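Local coordinates for protein putative rRNA methylase (Clostridium thermocellum ATCC 27405, PDB 3EEY) that binds S-adenosylmethionine and, as a putative rRNA methylase, probably transfers its methyl group to ribosomal RNA, at residues D24-A29 and A38-L43; T77-G82 and D87-C92; F99-L104 and F147-K152; E127-V130 and I134-V137; H13-M18 and I166-D171. All coordinates share one frame; numbering follows the deposited sequence.

Interaction 1: D24-A29 and A38-L43; sequences DTVVDA and AFLASL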
# COMPACT_ATOMS: atom_id res chain seq x y z
N ASP A 24 10.78 0.63 -22.54
CA ASP A 24 9.72 1.59 -22.19
C ASP A 24 10.21 3.02 -22.15
O ASP A 24 11.41 3.27 -22.07
CB ASP A 24 9.10 1.22 -20.84
CG ASP A 24 8.09 0.09 -20.93
OD1 ASP A 24 7.55 -0.15 -22.04
OD2 ASP A 24 7.84 -0.56 -19.90
N THR A 25 9.29 3.97 -22.21
CA THR A 25 9.62 5.37 -21.98
C THR A 25 9.08 5.77 -20.61
O THR A 25 7.89 5.60 -20.33
CB THR A 25 9.09 6.29 -23.11
OG1 THR A 25 9.68 5.89 -24.35
CG2 THR A 25 9.45 7.75 -22.85
N VAL A 26 9.97 6.27 -19.76
CA VAL A 26 9.64 6.61 -18.38
C VAL A 26 10.12 8.03 -18.06
O VAL A 26 10.92 8.59 -18.81
CB VAL A 26 10.23 5.58 -17.36
CG1 VAL A 26 9.68 4.18 -17.60
CG2 VAL A 26 11.76 5.56 -17.41
N VAL A 27 9.61 8.61 -16.98
CA VAL A 27 9.96 9.97 -16.56
C VAL A 27 10.36 10.02 -15.09
O VAL A 27 9.69 9.45 -14.24
CB VAL A 27 8.79 10.99 -16.79
CG1 VAL A 27 9.26 12.41 -16.57
CG2 VAL A 27 8.18 10.87 -18.18
N ASP A 28 11.48 10.68 -14.80
CA ASP A 28 11.81 11.10 -13.45
C ASP A 28 11.49 12.58 -13.40
O ASP A 28 12.20 13.40 -13.97
CB ASP A 28 13.29 10.83 -13.15
CG ASP A 28 13.66 11.10 -11.69
OD1 ASP A 28 12.83 11.64 -10.93
OD2 ASP A 28 14.80 10.77 -11.30
N ALA A 29 10.40 12.93 -12.73
CA ALA A 29 9.92 14.30 -12.71
C ALA A 29 10.65 15.20 -11.71
O ALA A 29 10.50 16.42 -11.74
CB ALA A 29 8.42 14.33 -12.45
N ALA A 38 18.79 6.94 -12.28
CA ALA A 38 19.66 5.77 -12.49
C ALA A 38 18.87 4.48 -12.40
O ALA A 38 19.03 3.57 -13.23
CB ALA A 38 20.81 5.77 -11.48
N PHE A 39 18.02 4.41 -11.37
CA PHE A 39 17.10 3.30 -11.16
C PHE A 39 16.18 3.05 -12.37
O PHE A 39 16.05 1.91 -12.82
CB PHE A 39 16.27 3.54 -9.89
CG PHE A 39 15.07 2.66 -9.75
CD1 PHE A 39 15.21 1.30 -9.50
CD2 PHE A 39 13.79 3.18 -9.87
CE1 PHE A 39 14.10 0.48 -9.37
CE2 PHE A 39 12.68 2.37 -9.74
CZ PHE A 39 12.83 1.01 -9.49
N LEU A 40 15.57 4.11 -12.89
CA LEU A 40 14.73 4.03 -14.09
C LEU A 40 15.52 3.63 -15.34
O LEU A 40 15.03 2.85 -16.17
CB LEU A 40 13.99 5.35 -14.32
CG LEU A 40 12.80 5.68 -13.43
CD1 LEU A 40 12.38 7.13 -13.61
CD2 LEU A 40 11.61 4.75 -13.69
N ALA A 41 16.74 4.15 -15.46
CA ALA A 41 17.64 3.83 -16.57
C ALA A 41 18.05 2.36 -16.64
O ALA A 41 18.14 1.78 -17.72
CB ALA A 41 18.86 4.73 -16.52
N SER A 42 18.26 1.75 -15.47
CA SER A 42 18.66 0.34 -15.41
C SER A 42 17.52 -0.61 -15.74
O SER A 42 17.74 -1.69 -16.29
CB SER A 42 19.21 0.01 -14.02
OG SER A 42 18.17 0.05 -13.05
N LEU A 43 16.29 -0.20 -15.42
CA LEU A 43 15.10 -1.01 -15.70
C LEU A 43 14.73 -1.01 -17.17
O LEU A 43 14.15 -1.96 -17.68
CB LEU A 43 13.89 -0.49 -14.93
CG LEU A 43 13.81 -0.60 -13.41
CD1 LEU A 43 12.46 -0.11 -13.00
CD2 LEU A 43 14.05 -2.03 -12.91

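Interaction 2: T77-G82 and D87-C92; sequences TLIKDG and DKYIDC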
# COMPACT_ATOMS: atom_id res chain seq x y z
N THR A 77 17.49 11.60 -21.26
CA THR A 77 17.41 13.00 -21.68
C THR A 77 17.13 13.90 -20.47
O THR A 77 16.03 13.90 -19.91
CB THR A 77 16.31 13.20 -22.75
OG1 THR A 77 16.52 12.29 -23.83
CG2 THR A 77 16.30 14.62 -23.27
N LEU A 78 18.14 14.66 -20.07
CA LEU A 78 18.01 15.57 -18.93
C LEU A 78 17.60 16.96 -19.38
O LEU A 78 18.22 17.54 -20.27
CB LEU A 78 19.31 15.64 -18.12
CG LEU A 78 19.74 14.38 -17.36
CD1 LEU A 78 21.08 14.60 -16.69
CD2 LEU A 78 18.69 13.97 -16.33
N ILE A 79 16.54 17.47 -18.75
CA ILE A 79 15.92 18.74 -19.14
C ILE A 79 15.91 19.67 -17.94
O ILE A 79 15.40 19.32 -16.88
CB ILE A 79 14.49 18.50 -19.67
CG1 ILE A 79 14.53 17.76 -21.01
CG2 ILE A 79 13.75 19.81 -19.84
CD1 ILE A 79 13.41 16.77 -21.22
N LYS A 80 16.50 20.86 -18.10
CA LYS A 80 16.46 21.86 -17.06
C LYS A 80 15.22 22.74 -17.24
O LYS A 80 15.29 23.88 -17.69
CB LYS A 80 17.75 22.70 -17.01
CG LYS A 80 17.93 23.46 -15.70
CD LYS A 80 18.49 24.85 -15.94
CE LYS A 80 18.32 25.72 -14.72
NZ LYS A 80 18.74 27.13 -14.98
N ASP A 81 14.08 22.16 -16.88
CA ASP A 81 12.81 22.87 -16.87
C ASP A 81 11.93 22.24 -15.80
O ASP A 81 12.21 21.14 -15.32
CB ASP A 81 12.13 22.77 -18.24
CG ASP A 81 11.10 23.87 -18.49
OD1 ASP A 81 10.85 24.71 -17.59
OD2 ASP A 81 10.54 23.89 -19.60
N GLY A 82 10.88 22.95 -15.40
CA GLY A 82 9.91 22.41 -14.45
C GLY A 82 9.16 21.23 -15.02
O GLY A 82 8.93 21.16 -16.22
N ASP A 87 5.06 18.16 -21.00
CA ASP A 87 4.35 17.92 -22.26
C ASP A 87 5.00 18.61 -23.47
O ASP A 87 4.74 18.23 -24.62
CB ASP A 87 2.88 18.35 -22.14
CG ASP A 87 2.72 19.81 -21.74
OD1 ASP A 87 3.54 20.34 -20.96
OD2 ASP A 87 1.75 20.44 -22.20
N LYS A 88 5.84 19.60 -23.22
CA LYS A 88 6.61 20.29 -24.26
C LYS A 88 7.75 19.44 -24.82
O LYS A 88 8.27 19.73 -25.90
CB LYS A 88 7.17 21.62 -23.73
CG LYS A 88 6.12 22.66 -23.41
CD LYS A 88 6.71 23.90 -22.79
CE LYS A 88 5.61 24.86 -22.38
NZ LYS A 88 6.11 26.00 -21.57
N TYR A 89 8.14 18.40 -24.09
CA TYR A 89 9.33 17.64 -24.42
C TYR A 89 9.00 16.20 -24.77
O TYR A 89 9.80 15.51 -25.40
CB TYR A 89 10.31 17.68 -23.25
CG TYR A 89 10.72 19.08 -22.84
CD1 TYR A 89 11.83 19.70 -23.42
CD2 TYR A 89 10.02 19.77 -21.85
CE1 TYR A 89 12.22 20.99 -23.03
CE2 TYR A 89 10.40 21.05 -21.45
CZ TYR A 89 11.49 21.65 -22.05
OH TYR A 89 11.88 22.91 -21.66
N ILE A 90 7.82 15.75 -24.35
CA ILE A 90 7.40 14.36 -24.53
C ILE A 90 6.09 14.34 -25.33
O ILE A 90 5.16 15.08 -25.03
CB ILE A 90 7.22 13.64 -23.15
CG1 ILE A 90 8.47 13.85 -22.28
CG2 ILE A 90 6.95 12.14 -23.35
CD1 ILE A 90 8.27 13.60 -20.80
N ASP A 91 6.04 13.49 -26.36
CA ASP A 91 4.85 13.36 -27.21
C ASP A 91 4.37 11.91 -27.33
O ASP A 91 3.25 11.67 -27.79
CB ASP A 91 5.09 13.98 -28.59
CG ASP A 91 6.24 13.32 -29.36
OD1 ASP A 91 7.14 12.72 -28.73
OD2 ASP A 91 6.25 13.42 -30.60
N CYS A 92 5.21 10.97 -26.91
CA CYS A 92 4.88 9.55 -26.89
C CYS A 92 4.20 9.18 -25.56
O CYS A 92 4.35 9.91 -24.57
CB CYS A 92 6.15 8.72 -27.08
SG CYS A 92 7.39 8.99 -25.80
O HOH W 1 8.67 25.65 -20.57

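Interaction 3: F99-L104 and F147-K152; sequences FNLGYL and FEEKEK. With SAM (S-adenosylmethionine), chain K.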
# COMPACT_ATOMS: atom_id res chain seq x y z
N PHE A 99 7.57 10.89 -8.94
CA PHE A 99 7.65 12.16 -8.22
C PHE A 99 8.22 11.93 -6.83
O PHE A 99 7.79 11.01 -6.11
CB PHE A 99 6.27 12.81 -8.07
CG PHE A 99 5.75 13.42 -9.32
CD1 PHE A 99 5.97 14.76 -9.59
CD2 PHE A 99 5.03 12.66 -10.22
CE1 PHE A 99 5.48 15.33 -10.75
CE2 PHE A 99 4.53 13.22 -11.38
CZ PHE A 99 4.76 14.55 -11.65
N ASN A 100 9.17 12.77 -6.45
CA ASN A 100 9.72 12.75 -5.11
C ASN A 100 9.66 14.18 -4.58
O ASN A 100 10.46 15.03 -4.97
CB ASN A 100 11.15 12.23 -5.18
CG ASN A 100 11.56 11.49 -3.95
OD1 ASN A 100 11.96 12.09 -2.96
ND2 ASN A 100 11.48 10.16 -3.99
N LEU A 101 8.70 14.46 -3.71
CA LEU A 101 8.33 15.83 -3.37
C LEU A 101 9.05 16.40 -2.15
O LEU A 101 9.05 15.79 -1.09
CB LEU A 101 6.82 15.94 -3.15
CG LEU A 101 5.88 15.52 -4.28
CD1 LEU A 101 4.46 15.90 -3.88
CD2 LEU A 101 6.27 16.18 -5.57
N GLY A 102 9.64 17.58 -2.32
CA GLY A 102 10.37 18.27 -1.25
C GLY A 102 11.54 19.06 -1.81
O GLY A 102 11.50 19.49 -2.96
N TYR A 103 12.58 19.24 -1.00
CA TYR A 103 13.81 19.93 -1.46
C TYR A 103 14.95 18.95 -1.78
O TYR A 103 14.88 17.78 -1.42
CB TYR A 103 14.28 20.97 -0.43
CG TYR A 103 14.38 20.47 1.00
CD1 TYR A 103 13.45 20.87 1.95
CD2 TYR A 103 15.40 19.60 1.40
CE1 TYR A 103 13.52 20.42 3.27
CE2 TYR A 103 15.48 19.13 2.71
CZ TYR A 103 14.54 19.55 3.64
OH TYR A 103 14.61 19.10 4.95
N LEU A 104 15.99 19.46 -2.45
CA LEU A 104 17.20 18.68 -2.75
C LEU A 104 18.01 18.37 -1.48
O LEU A 104 18.37 19.29 -0.74
CB LEU A 104 18.07 19.42 -3.78
CG LEU A 104 19.46 18.88 -4.17
CD1 LEU A 104 19.40 17.51 -4.80
CD2 LEU A 104 20.17 19.85 -5.10
N PHE A 147 3.54 21.59 5.37
CA PHE A 147 2.42 20.66 5.17
C PHE A 147 1.47 21.01 4.02
O PHE A 147 0.60 20.22 3.68
CB PHE A 147 1.60 20.57 6.45
CG PHE A 147 2.36 20.06 7.64
CD1 PHE A 147 2.46 18.69 7.88
CD2 PHE A 147 2.96 20.94 8.55
CE1 PHE A 147 3.15 18.21 8.98
CE2 PHE A 147 3.64 20.46 9.65
CZ PHE A 147 3.74 19.09 9.87
N GLU A 148 1.65 22.20 3.45
CA GLU A 148 0.73 22.77 2.47
C GLU A 148 0.68 21.99 1.16
O GLU A 148 -0.39 21.83 0.56
CB GLU A 148 1.13 24.24 2.23
CG GLU A 148 0.24 25.04 1.27
CD GLU A 148 1.01 26.15 0.54
OE1 GLU A 148 2.24 26.29 0.75
OE2 GLU A 148 0.38 26.88 -0.26
N GLU A 149 1.84 21.51 0.71
CA GLU A 149 1.95 20.72 -0.51
C GLU A 149 1.28 19.36 -0.37
O GLU A 149 0.53 18.96 -1.26
CB GLU A 149 3.40 20.55 -0.94
CG GLU A 149 3.53 19.73 -2.22
CD GLU A 149 4.92 19.74 -2.79
OE1 GLU A 149 5.90 19.59 -2.03
OE2 GLU A 149 5.02 19.87 -4.02
N LYS A 150 1.55 18.68 0.74
CA LYS A 150 0.90 17.41 1.06
C LYS A 150 -0.62 17.54 1.01
O LYS A 150 -1.28 16.77 0.30
CB LYS A 150 1.34 16.89 2.45
CG LYS A 150 0.70 15.55 2.83
CD LYS A 150 0.74 15.27 4.33
CE LYS A 150 -0.40 15.93 5.09
NZ LYS A 150 -1.44 14.96 5.53
N GLU A 151 -1.15 18.54 1.72
CA GLU A 151 -2.59 18.77 1.83
C GLU A 151 -3.25 19.06 0.49
O GLU A 151 -4.27 18.46 0.16
CB GLU A 151 -2.87 19.89 2.84
CG GLU A 151 -2.57 19.53 4.28
CD GLU A 151 -3.65 18.66 4.90
OE1 GLU A 151 -4.71 19.21 5.29
OE2 GLU A 151 -3.43 17.44 5.01
N LYS A 152 -2.65 19.95 -0.30
CA LYS A 152 -3.22 20.32 -1.59
C LYS A 152 -3.13 19.21 -2.64
O LYS A 152 -4.11 18.96 -3.35
CB LYS A 152 -2.63 21.63 -2.11
CG LYS A 152 -3.06 22.84 -1.31
CD LYS A 152 -2.45 24.13 -1.81
CE LYS A 152 -2.84 25.30 -0.91
NZ LYS A 152 -2.13 26.56 -1.28
N SAM K . 14.52 11.71 -6.62
CA SAM K . 15.50 12.70 -6.08
C SAM K . 16.84 12.05 -5.71
O SAM K . 17.64 12.59 -4.94
OXT SAM K . 17.14 10.96 -6.19
CB SAM K . 14.89 13.48 -4.92
CG SAM K . 14.06 14.67 -5.38
SD SAM K . 14.12 16.08 -4.25
CE SAM K . 13.09 15.46 -2.89
C5' SAM K . 13.02 17.24 -5.11
C4' SAM K . 13.69 17.79 -6.38
O4' SAM K . 12.74 18.37 -7.25
C3' SAM K . 14.73 18.86 -6.06
O3' SAM K . 15.93 18.52 -6.71
C2' SAM K . 14.15 20.14 -6.64
O2' SAM K . 15.14 21.02 -7.14
C1' SAM K . 13.25 19.59 -7.74
N9 SAM K . 12.15 20.51 -8.12
C8 SAM K . 11.57 21.51 -7.39
N7 SAM K . 10.61 22.09 -8.15
C5 SAM K . 10.58 21.47 -9.35
C6 SAM K . 9.82 21.65 -10.50
N6 SAM K . 8.87 22.58 -10.58
N1 SAM K . 10.06 20.84 -11.59
C2 SAM K . 11.03 19.87 -11.57
N3 SAM K . 11.77 19.69 -10.43
C4 SAM K . 11.55 20.48 -9.35

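Interaction 4: E127-V130 and I134-V137; sequences ELLV and IITV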
# COMPACT_ATOMS: atom_id res chain seq x y z
N GLU A 127 -2.08 12.60 -18.30
CA GLU A 127 -2.39 12.64 -19.73
C GLU A 127 -1.42 11.80 -20.55
O GLU A 127 -1.82 11.07 -21.45
CB GLU A 127 -2.38 14.09 -20.23
CG GLU A 127 -3.69 14.85 -20.01
CD GLU A 127 -3.52 16.36 -19.94
OE1 GLU A 127 -2.57 16.90 -20.57
OE2 GLU A 127 -4.34 17.01 -19.26
N LEU A 128 -0.13 11.92 -20.22
CA LEU A 128 0.95 11.23 -20.94
C LEU A 128 1.03 9.73 -20.70
O LEU A 128 1.64 9.02 -21.49
CB LEU A 128 2.31 11.88 -20.60
CG LEU A 128 2.70 13.16 -21.35
CD1 LEU A 128 3.91 13.80 -20.71
CD2 LEU A 128 2.96 12.88 -22.83
N LEU A 129 0.42 9.25 -19.62
CA LEU A 129 0.43 7.83 -19.25
C LEU A 129 -0.34 6.97 -20.21
O LEU A 129 -1.46 7.31 -20.61
CB LEU A 129 -0.19 7.61 -17.87
CG LEU A 129 0.65 7.56 -16.60
CD1 LEU A 129 -0.20 6.92 -15.52
CD2 LEU A 129 1.94 6.78 -16.80
N VAL A 130 0.28 5.84 -20.57
CA VAL A 130 -0.37 4.78 -21.30
C VAL A 130 -1.32 4.06 -20.32
O VAL A 130 -1.10 4.09 -19.11
CB VAL A 130 0.69 3.83 -21.95
CG1 VAL A 130 1.42 2.99 -20.90
CG2 VAL A 130 0.08 2.95 -23.03
N ILE A 134 1.86 3.76 -14.57
CA ILE A 134 1.87 4.14 -13.14
C ILE A 134 2.59 5.45 -12.86
O ILE A 134 3.58 5.76 -13.49
CB ILE A 134 2.40 2.97 -12.24
CG1 ILE A 134 2.15 3.24 -10.76
CG2 ILE A 134 3.91 2.70 -12.48
CD1 ILE A 134 1.42 2.16 -10.03
N ILE A 135 2.07 6.23 -11.93
CA ILE A 135 2.79 7.35 -11.35
C ILE A 135 2.97 7.02 -9.88
O ILE A 135 2.01 6.63 -9.22
CB ILE A 135 2.01 8.68 -11.48
CG1 ILE A 135 1.82 9.05 -12.95
CG2 ILE A 135 2.73 9.83 -10.73
CD1 ILE A 135 0.60 9.91 -13.22
N THR A 136 4.19 7.14 -9.38
CA THR A 136 4.42 7.08 -7.94
C THR A 136 4.80 8.47 -7.41
O THR A 136 5.54 9.20 -8.06
CB THR A 136 5.51 6.06 -7.55
OG1 THR A 136 6.76 6.46 -8.12
CG2 THR A 136 5.14 4.66 -8.06
N VAL A 137 4.24 8.84 -6.27
CA VAL A 137 4.50 10.13 -5.62
C VAL A 137 4.91 9.87 -4.17
O VAL A 137 4.09 9.45 -3.35
CB VAL A 137 3.25 11.06 -5.67
CG1 VAL A 137 3.60 12.48 -5.24
CG2 VAL A 137 2.61 11.07 -7.04

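Interaction 5: H13-M18 and I166-D171; sequences HDYIKM and IVQRTD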
# COMPACT_ATOMS: atom_id res chain seq x y z
N HIS A 13 9.88 2.19 -5.59
CA HIS A 13 10.74 1.39 -6.46
C HIS A 13 10.15 0.01 -6.78
O HIS A 13 10.23 -0.44 -7.93
CB HIS A 13 12.11 1.23 -5.81
CG HIS A 13 12.95 2.47 -5.88
ND1 HIS A 13 14.25 2.46 -6.35
CD2 HIS A 13 12.69 3.75 -5.53
CE1 HIS A 13 14.74 3.68 -6.29
NE2 HIS A 13 13.82 4.48 -5.80
N ASP A 14 9.56 -0.64 -5.78
CA ASP A 14 8.88 -1.93 -5.95
C ASP A 14 7.69 -1.86 -6.91
O ASP A 14 7.51 -2.76 -7.73
CB ASP A 14 8.42 -2.49 -4.60
CG ASP A 14 9.56 -3.08 -3.78
OD1 ASP A 14 10.72 -3.09 -4.24
OD2 ASP A 14 9.29 -3.55 -2.65
N TYR A 15 6.90 -0.79 -6.79
CA TYR A 15 5.78 -0.52 -7.70
C TYR A 15 6.24 -0.23 -9.12
O TYR A 15 5.57 -0.63 -10.08
CB TYR A 15 4.91 0.62 -7.18
CG TYR A 15 3.85 0.19 -6.20
CD1 TYR A 15 4.01 0.38 -4.83
CD2 TYR A 15 2.67 -0.42 -6.65
CE1 TYR A 15 3.04 -0.03 -3.92
CE2 TYR A 15 1.68 -0.82 -5.75
CZ TYR A 15 1.87 -0.62 -4.39
OH TYR A 15 0.91 -1.02 -3.48
N ILE A 16 7.36 0.46 -9.26
CA ILE A 16 7.92 0.80 -10.57
C ILE A 16 8.46 -0.46 -11.27
O ILE A 16 8.20 -0.66 -12.45
CB ILE A 16 8.98 1.96 -10.49
CG1 ILE A 16 8.33 3.31 -10.12
CG2 ILE A 16 9.74 2.11 -11.78
CD1 ILE A 16 7.30 3.86 -11.10
N LYS A 17 9.17 -1.30 -10.52
CA LYS A 17 9.66 -2.60 -11.01
C LYS A 17 8.54 -3.52 -11.54
O LYS A 17 8.76 -4.24 -12.52
CB LYS A 17 10.44 -3.34 -9.91
CG LYS A 17 11.93 -3.05 -9.85
CD LYS A 17 12.48 -3.16 -8.43
CE LYS A 17 12.09 -4.45 -7.71
NZ LYS A 17 13.24 -5.37 -7.50
N MET A 18 7.37 -3.48 -10.91
CA MET A 18 6.16 -4.22 -11.35
C MET A 18 5.68 -3.82 -12.74
O MET A 18 5.16 -4.64 -13.48
CB MET A 18 4.98 -3.95 -10.39
CG MET A 18 4.89 -4.80 -9.13
SD MET A 18 3.58 -4.16 -8.03
CE MET A 18 2.09 -4.78 -8.82
N ILE A 166 -6.81 4.55 -10.69
CA ILE A 166 -6.72 4.08 -9.30
C ILE A 166 -5.74 4.99 -8.56
O ILE A 166 -4.63 5.18 -9.01
CB ILE A 166 -6.22 2.62 -9.19
CG1 ILE A 166 -7.11 1.67 -10.00
CG2 ILE A 166 -6.16 2.16 -7.74
CD1 ILE A 166 -6.60 0.24 -10.06
N VAL A 167 -6.16 5.58 -7.45
CA VAL A 167 -5.26 6.38 -6.62
C VAL A 167 -5.16 5.73 -5.23
O VAL A 167 -6.12 5.69 -4.47
CB VAL A 167 -5.70 7.88 -6.53
CG1 VAL A 167 -4.68 8.69 -5.72
CG2 VAL A 167 -5.85 8.50 -7.92
N GLN A 168 -3.98 5.21 -4.92
CA GLN A 168 -3.78 4.48 -3.70
C GLN A 168 -2.77 5.20 -2.82
O GLN A 168 -1.65 5.47 -3.24
CB GLN A 168 -3.29 3.08 -4.01
CG GLN A 168 -3.08 2.20 -2.82
CD GLN A 168 -2.12 1.07 -3.12
OE1 GLN A 168 -2.54 -0.05 -3.37
NE2 GLN A 168 -0.83 1.37 -3.11
N ARG A 169 -3.18 5.51 -1.59
CA ARG A 169 -2.29 6.09 -0.61
C ARG A 169 -1.79 5.04 0.39
O ARG A 169 -2.57 4.23 0.88
CB ARG A 169 -2.98 7.22 0.13
CG ARG A 169 -2.03 8.00 1.04
CD ARG A 169 -2.77 8.86 2.03
NE ARG A 169 -3.88 8.18 2.70
CZ ARG A 169 -4.88 8.81 3.32
NH1 ARG A 169 -4.90 10.14 3.37
NH2 ARG A 169 -5.85 8.12 3.89
N THR A 170 -0.50 5.06 0.67
CA THR A 170 0.12 4.18 1.64
C THR A 170 0.74 5.06 2.73
O THR A 170 1.41 6.04 2.43
CB THR A 170 1.17 3.25 0.97
OG1 THR A 170 0.52 2.46 -0.03
CG2 THR A 170 1.80 2.32 1.98
N ASP A 171 0.50 4.70 3.98
CA ASP A 171 0.71 5.59 5.11
C ASP A 171 1.10 4.76 6.33
O ASP A 171 0.47 3.75 6.62
CB ASP A 171 -0.60 6.35 5.38
CG ASP A 171 -0.39 7.64 6.15
OD1 ASP A 171 0.78 7.97 6.48
OD2 ASP A 171 -1.40 8.32 6.40
O HOH W 2 1.62 0.04 -0.67

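Interaction 1: D24-A29 and A38-L43
With CG anti to its carbonyl carbon (chi1 -75°) and a nearly extended second torsion, Leu40 sends its two methyl groups from helix 35-44 onto the strand, where Val26 meets them with CG2, the branch set between its own backbone N and carbonyl carbon. The two side chains run at a slant to each other. Val26 CG2 touches Leu40 CD2 at 3.8 Å and lies equally near Leu40 CB, so the valine methyl sits against the root of the leucine as well as one of its tips. The other tip reaches further along the strand: Leu40 CD1 rests 3.6 Å from Val27 O and 3.8 Å from Asp28 CB. One leucine thus spans three successive strand residues, and the contact is buried and without hydrogen bonds, one methyl resting on a backbone carbonyl. Asp28 contributes only its methylene here; Asp28 OD2 is bonded to Thr37 OG1 in the first turn of the helix, and Asp28 OD1 to the backbone N of Thr30 in the loop after the strand. That loop carries Asn33, which binds S-adenosylmethionine, as do Asn35 and Asp36 at the first turn of the helix. This is the first beta-alpha-beta unit of the Rossmann-like methyltransferase fold, strand 25-28, helix 35-44, strand 49-53. The short axes run almost antiparallel, at 172° and 9.0 Å apart. Ile16 of helix 8-19 and Met98 of strand 94-101 also pack on Leu40, Val50 of strand 49-53 flanks Val26, and Val27 faces the other side of the sheet, against Val97 and Phe53.

Interaction 2: T77-G82 and D87-C92
Tyr89 lays one ring face on Ile79 of strand 76-79, within this chain an outermost strand of the Rossmann-like sheet, and brings its hydroxyl to Asp81, a little further along the chain; the tyrosine belongs to the connection leading on to strand 94-101. The apolar part is a CH-pi contact: Ile79 CG2 stands 3.7 Å from the centroid of the Tyr89 ring, 15° off the ring normal. Ile79 CD1 extends the packing back to the base of the tyrosine, 3.8 Å from Tyr89 CB, as the two side chains slide past each other in opposite directions. Ile79 also packs on Phe51 and Phe53 of strand 49-53.

The polar part lies at the ring edge. Tyr89 OH donates a short hydrogen bond of 2.6 Å to Asp81 OD2, which it meets on the anti side, somewhat out of the carboxylate plane; carboxylate and ring planes are 87° apart. Asp81 OD1 meanwhile takes up the N-H of Gly82, a residue of the S-adenosylmethionine pocket, and Asn85 ND2, holding the carboxylate from both oxygens.

A water completes the set. It donates to Asp81 OD2 at 2.7 Å and accepts from Lys88 NZ at 2.8 Å, so the opposite charges, 5.3 Å apart from Asp81 OD2 to Lys88 NZ, are joined through a single bridging molecule.

Interaction 3: F99-L104 and F147-K152
Leu101 and Glu149 carry the tight part of this buried contact. Reaching out from helix 148-157 as an extended chain (chi1 -180°, chi2 170°), Glu149 brings its carboxylate obliquely against the leucine: Glu149 OE1 lies 3.9 Å from Leu101 CB, and Glu149 OE2 4.0 Å from Leu101 CD1. No hydrogen bond joins the two segments. The buried oxygens are satisfied by threonines instead, OE1 by Thr113 OG1 and OE2 by Thr118 OG1, so the acid links helix 148-157 to the region where helix 115-128 begins.

Just past Leu101 the strand ends at the cofactor. The sequence Asn100-Leu101-Gly102-Tyr103, at the end of the fourth strand of a Rossmann-like methyltransferase, recalls the Asn-Pro-Pro-Tyr motif found there in several relatives. Two of its carbonyls approach the methyl to be transferred: SAM CE is 3.3 Å from Tyr103 O and 3.4 Å from Asn100 O. Gly102 O approaches the ribose side, 3.5 Å from SAM C5'.

The outer face of helix 148-157, with Glu148, Glu151 and Lys152, is looser and takes no part in the strand contact. There Lys152 NZ forms a salt bridge of 2.7 Å with Glu148 OE2, one helical turn back, using the anti lone pair of that oxygen. Lys150, which also makes a cation-pi contact with Tyr141, has a weak salt bridge to Glu151.

Interaction 4: E127-V130 and I134-V137
Leu129 meets Ile134 and Ile135 across the short connection leading into the last strand of a beta-alpha-beta crossover of the Rossmann-like sheet: strand 94-101, helix 115-128 and then strand 133-139, the parallel neighbour of the first. Following the chain from Glu127, the last turn of the helix comes first. Leu128 directs its side chain to Met86 and Ile90, and its backbone is hydrogen-bonded to Val94. Leu129 is the first residue to leave helical angles, and its side chain points toward the start of strand 133-139. Its chi1 of -94° is well off a staggered value. CD2 sits against main chain, with Leu129 CD2 3.8 Å from Ile134 N and the same distance from Ile134 O, while CD1, also near Ile134 N, reaches the side chain of Ile135. Leu129 O, for its part, is bonded to Lys187 NZ. Val130 then returns to Val94 through its backbone, beside Lys95.

On the facing strand, Ile134 turns its own side chain to the opposite side of the sheet, toward Ile16 and Phe19 of helix 8-19 and Ile5 of the second subunit. Ile135 is the residue that answers Leu129, and it also packs on Leu122, Ala125 and Met126 of helix 115-128. With CG1 anti to its carbonyl carbon (chi1 -63°), the isoleucine extends its longer branch to the leucine, and Ile135 CD1 ends 3.9 Å from Leu129 CD1.

Interaction 5: H13-M18 and I166-D171
A single side-chain hydrogen bond, between Tyr15 and Gln168, joins helix 8-19 to strand 165-172 over one face of the Rossmann-like sheet. The helix lies against the sheet, and the strand is an outermost one within this chain, antiparallel to strand 181-187. The backbones stay well apart, 11.5 Å from Tyr15 CA to Gln168 CA, and the gap is bridged by long side chains. Tyr15 passes over Thr136 and Cys184 on its way, and Gln168, with CG anti to its backbone N (chi1 -178°) and the chain extended beyond, comes out to meet it.

The side chains cross at about a right angle, ring and amide planes 73° apart. Gln168 NE2 donates to Tyr15 OH over 3.0 Å, nearly straight at 166°, with the hydroxyl close to the amide plane. The other end of the amide belongs to the dimer: Gln168 OE1 is hydrogen-bonded to Gln11 NE2 of the second subunit, which is consistent with the modelled orientation of the amide. Residues 168-171 pair antiparallel with a strand of that subunit, carrying the sheet across the interface, and Arg169 and Asp171 form reciprocal salt bridges with Asp171 and Arg169 of the second subunit.

A water at the edge of the tyrosine ring links the segments a second time, 3.1 Å from Tyr15 OH and 2.7 Å from Thr170 OG1.

How the interactions relate
All five contacts reach the same sheet, which joins the cofactor pocket to the dimer interface. Interactions 1 and 3 converge on S-adenosylmethionine from neighbouring strands, where Ala29 CB meets Phe99 CE1 at 3.5 Å, and interaction 2 contributes Gly82 to the pocket. Interaction 2 also touches interaction 1 through Val27 CG2 and Ile90 CD1 (3.8 Å). Interaction 4 continues interaction 3 one strand further on: Phe99 N and Thr136 O are 2.8 Å apart, probably hydrogen-bonded. Ile16, beside Tyr15 of interaction 5, packs on Leu40 of interaction 1 and Ile134 of interaction 4. Interaction 5 lies farthest from interaction 2, with centres about 24 Å apart.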